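Local coordinates for protein oxidoreductase YdhF (Escherichia coli, PDB 1OG6) that binds NADPH and probably works as an oxidoreductase of the aldo-keto reductase family, with a TIM-barrel fold, at residues C[16-21]-C[256-261]. Sequence-based numbering, arbitrary orientation.
Sequences RFVMGY and QPLPII. With NAP (NADP nicotinamide-adenine-dinucleotide phosphate), chain F.
Phe17 lays one face of its ring against Pro259 CG, beside two paired parallel strands. Phe17 CB lies 4.0 Å from Pro259 O and slightly farther from Ile261 CD1. CG is anti to the carbonyl carbon (chi1 -89°) and already near Pro259 CG. Phe17 CD2 lies between Pro259 CG and Ile261 CD1, 3.6 Å from the latter. CE2 meets Pro259 CG and, less closely, Pro259 CB. CZ at the tip again faces Pro259 CG, with CE1 farther off. This proline carbon makes a CH-pi contact over the face, 3.5 Å from the centroid of the Phe17 ring and displaced toward the rim. An alanine in place of Phe17 would probably open a gap beside Pro259 and Ile261 and leave the proline ring without its aromatic partner.

The backbones pair in parallel register, Val18 with Ile260 and Met19 with Ile261. Val18 N donates to Pro259 O (3.1 Å), Ile261 N to Val18 O (2.9 Å) and Gly20 N to Ile261 O (2.8 Å). Val18 CB packs on Ile260 CG1 on one side of the sheet. On the other, Met19 CE touches Ile261 CG2. Pro257 O lies over a face of the Arg16 guanidinium without a hydrogen bond; Arg16 NH1 bonds to Leu251 O.

The pairing joins strand 258-261 to strand 13-20 and so closes the TIM barrel. Gly20 and Ile260 border the NADP pocket. Outside the barrel wall, helix 242-251 packs on Phe17 and Pro259, and helix 266-274 on Met19 and Ile261. Strands 48-50 and 207-209 flank the pair.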
loop_
_atom_site.group_PDB
_atom_site.type_symbol
_atom_site.label_atom_id
_atom_site.label_comp_id
_atom_site.label_asym_id
_atom_site.label_seq_id
_atom_site.Cartn_x
_atom_site.Cartn_y
_atom_site.Cartn_z
ATOM N N ARG C 16 23.680 -8.273 -16.841
ATOM C CA ARG C 16 23.334 -7.128 -16.004
ATOM C C ARG C 16 22.950 -5.831 -16.713
ATOM O O ARG C 16 22.185 -5.041 -16.166
ATOM C CB ARG C 16 24.436 -6.846 -14.996
ATOM C CG ARG C 16 23.982 -5.911 -13.907
ATOM C CD ARG C 16 24.864 -5.996 -12.682
ATOM N NE ARG C 16 24.318 -5.175 -11.607
ATOM C CZ ARG C 16 23.088 -5.310 -11.116
ATOM N NH1 ARG C 16 22.669 -4.517 -10.135
ATOM N NH2 ARG C 16 22.282 -6.240 -11.606
ATOM N N PHE C 17 23.493 -5.581 -17.901
ATOM C CA PHE C 17 23.113 -4.387 -18.661
ATOM C C PHE C 17 22.353 -4.923 -19.865
ATOM O O PHE C 17 22.875 -5.747 -20.619
ATOM C CB PHE C 17 24.323 -3.581 -19.147
ATOM C CG PHE C 17 24.815 -2.539 -18.167
ATOM C CD1 PHE C 17 25.706 -2.871 -17.147
ATOM C CD2 PHE C 17 24.405 -1.219 -18.272
ATOM C CE1 PHE C 17 26.179 -1.898 -16.250
ATOM C CE2 PHE C 17 24.878 -0.245 -17.373
ATOM C CZ PHE C 17 25.764 -0.592 -16.368
ATOM N N VAL C 18 21.110 -4.472 -20.014
ATOM C CA VAL C 18 20.232 -4.874 -21.106
ATOM C C VAL C 18 20.327 -3.805 -22.198
ATOM O O VAL C 18 20.458 -2.626 -21.892
ATOM C CB VAL C 18 18.771 -4.951 -20.612
ATOM C CG1 VAL C 18 17.869 -5.372 -21.723
ATOM C CG2 VAL C 18 18.659 -5.909 -19.453
ATOM N N MET C 19 20.268 -4.207 -23.464
ATOM C CA MET C 19 20.341 -3.253 -24.567
ATOM C C MET C 19 18.922 -2.995 -25.076
ATOM O O MET C 19 18.242 -3.916 -25.508
ATOM C CB MET C 19 21.209 -3.820 -25.684
ATOM C CG MET C 19 22.235 -2.848 -26.226
ATOM S SD MET C 19 21.471 -1.348 -26.846
ATOM C CE MET C 19 22.811 -0.236 -26.845
ATOM N N GLY C 20 18.473 -1.746 -25.032
ATOM C CA GLY C 20 17.119 -1.447 -25.465
ATOM C C GLY C 20 16.969 -0.870 -26.855
ATOM O O GLY C 20 17.643 0.095 -27.218
ATOM N N TYR C 21 16.062 -1.456 -27.630
ATOM C CA TYR C 21 15.820 -1.007 -28.994
ATOM C C TYR C 21 14.499 -0.260 -29.179
ATOM O O TYR C 21 13.666 -0.647 -29.996
ATOM C CB TYR C 21 15.885 -2.202 -29.958
ATOM C CG TYR C 21 17.267 -2.808 -30.062
ATOM C CD1 TYR C 21 17.685 -3.798 -29.179
ATOM C CD2 TYR C 21 18.189 -2.329 -30.997
ATOM C CE1 TYR C 21 18.991 -4.288 -29.217
ATOM C CE2 TYR C 21 19.493 -2.811 -31.038
ATOM C CZ TYR C 21 19.884 -3.784 -30.146
ATOM O OH TYR C 21 21.179 -4.233 -30.157
ATOM N N GLN C 256 18.769 -4.723 -6.826
ATOM C CA GLN C 256 19.677 -5.046 -7.931
ATOM C C GLN C 256 19.117 -4.941 -9.340
ATOM O O GLN C 256 18.933 -5.955 -10.004
ATOM C CB GLN C 256 20.239 -6.449 -7.750
ATOM C CG GLN C 256 21.136 -6.603 -6.548
ATOM C CD GLN C 256 21.437 -8.062 -6.245
ATOM O OE1 GLN C 256 21.768 -8.835 -7.150
ATOM N NE2 GLN C 256 21.329 -8.445 -4.969
ATOM N N PRO C 257 18.856 -3.713 -9.819
ATOM C CA PRO C 257 18.318 -3.508 -11.165
ATOM C C PRO C 257 19.283 -3.769 -12.330
ATOM O O PRO C 257 20.499 -3.679 -12.168
ATOM C CB PRO C 257 17.842 -2.054 -11.120
ATOM C CG PRO C 257 18.709 -1.438 -10.097
ATOM C CD PRO C 257 18.754 -2.473 -9.032
ATOM N N LEU C 258 18.726 -4.111 -13.496
ATOM C CA LEU C 258 19.509 -4.352 -14.716
ATOM C C LEU C 258 19.270 -3.135 -15.591
ATOM O O LEU C 258 18.274 -3.081 -16.309
ATOM C CB LEU C 258 19.016 -5.578 -15.499
ATOM C CG LEU C 258 18.470 -6.839 -14.834
ATOM C CD1 LEU C 258 18.515 -7.926 -15.866
ATOM C CD2 LEU C 258 19.267 -7.247 -13.613
ATOM N N PRO C 259 20.177 -2.144 -15.551
ATOM C CA PRO C 259 20.022 -0.929 -16.355
ATOM C C PRO C 259 19.935 -1.158 -17.858
ATOM O O PRO C 259 20.746 -1.869 -18.429
ATOM C CB PRO C 259 21.230 -0.090 -15.948
ATOM C CG PRO C 259 22.229 -1.103 -15.584
ATOM C CD PRO C 259 21.446 -2.119 -14.809
ATOM N N ILE C 260 18.929 -0.552 -18.485
ATOM C CA ILE C 260 18.722 -0.682 -19.922
ATOM C C ILE C 260 19.317 0.514 -20.657
ATOM O O ILE C 260 18.939 1.667 -20.434
ATOM C CB ILE C 260 17.214 -0.777 -20.286
ATOM C CG1 ILE C 260 16.522 -1.842 -19.438
ATOM C CG2 ILE C 260 17.065 -1.150 -21.744
ATOM C CD1 ILE C 260 15.041 -1.961 -19.707
ATOM N N ILE C 261 20.257 0.218 -21.538
ATOM C CA ILE C 261 20.927 1.239 -22.313
ATOM C C ILE C 261 20.050 1.576 -23.517
ATOM O O ILE C 261 19.547 0.685 -24.195
ATOM C CB ILE C 261 22.325 0.733 -22.744
ATOM C CG1 ILE C 261 23.091 0.252 -21.507
ATOM C CG2 ILE C 261 23.103 1.844 -23.417
ATOM C CD1 ILE C 261 24.442 -0.355 -21.779
HETATM P PA NAP F . 17.757 6.367 -21.316
HETATM O O1A NAP F . 17.413 7.413 -20.434
HETATM O O2A NAP F . 18.764 5.269 -21.041
HETATM O O5B NAP F . 18.223 6.981 -22.723
HETATM C C5B NAP F . 19.162 8.077 -22.689
HETATM C C4B NAP F . 18.876 8.872 -24.009
HETATM O O4B NAP F . 19.832 9.998 -23.913
HETATM C C3B NAP F . 19.286 8.149 -25.318
HETATM O O3B NAP F . 18.242 8.424 -26.245
HETATM C C2B NAP F . 20.597 8.755 -25.778
HETATM O O2B NAP F . 20.634 9.048 -27.173
HETATM C C1B NAP F . 20.761 10.069 -24.958
HETATM N N9A NAP F . 22.113 10.168 -24.431
HETATM C C8A NAP F . 22.942 9.228 -23.846
HETATM N N7A NAP F . 24.124 9.693 -23.485
HETATM C C5A NAP F . 24.061 11.029 -23.860
HETATM C C6A NAP F . 25.023 12.048 -23.735
HETATM N N6A NAP F . 26.257 11.941 -23.204
HETATM N N1A NAP F . 24.669 13.323 -24.213
HETATM N N3A NAP F . 22.442 12.571 -24.924
HETATM C C4A NAP F . 22.815 11.323 -24.446
HETATM O O3 NAP F . 16.429 5.581 -21.691
HETATM P PN NAP F . 15.427 5.711 -22.900
HETATM O O1N NAP F . 14.082 6.277 -22.747
HETATM O O2N NAP F . 15.811 4.793 -24.016
HETATM O O5D NAP F . 14.652 4.475 -22.190
HETATM C C5D NAP F . 15.333 3.289 -21.619
HETATM C C4D NAP F . 14.900 2.004 -22.307
HETATM O O4D NAP F . 13.802 1.338 -21.630
HETATM C C3D NAP F . 14.495 2.079 -23.823
HETATM O O3D NAP F . 15.589 1.745 -24.685
HETATM O O2D NAP F . 13.582 -0.097 -24.624
HETATM C C1D NAP F . 12.796 0.884 -22.589
HETATM N N1N NAP F . 11.469 1.514 -22.235
HETATM C C2N NAP F . 10.482 0.798 -21.507
HETATM C C3N NAP F . 9.262 1.417 -21.233
HETATM C C7N NAP F . 8.199 0.640 -20.445
HETATM O O7N NAP F . 7.162 1.214 -20.238
HETATM N N7N NAP F . 8.414 -0.578 -20.026
HETATM C C4N NAP F . 8.979 2.786 -21.684
HETATM C C5N NAP F . 9.994 3.474 -22.409
HETATM C C6N NAP F . 11.248 2.859 -22.699
HETATM P P2B NAP F . 21.947 8.866 -28.102
HETATM O O1X NAP F . 22.632 7.569 -28.520
HETATM O O2X NAP F . 22.096 10.113 -28.942
HETATM O O3X NAP F . 20.879 8.293 -29.008
#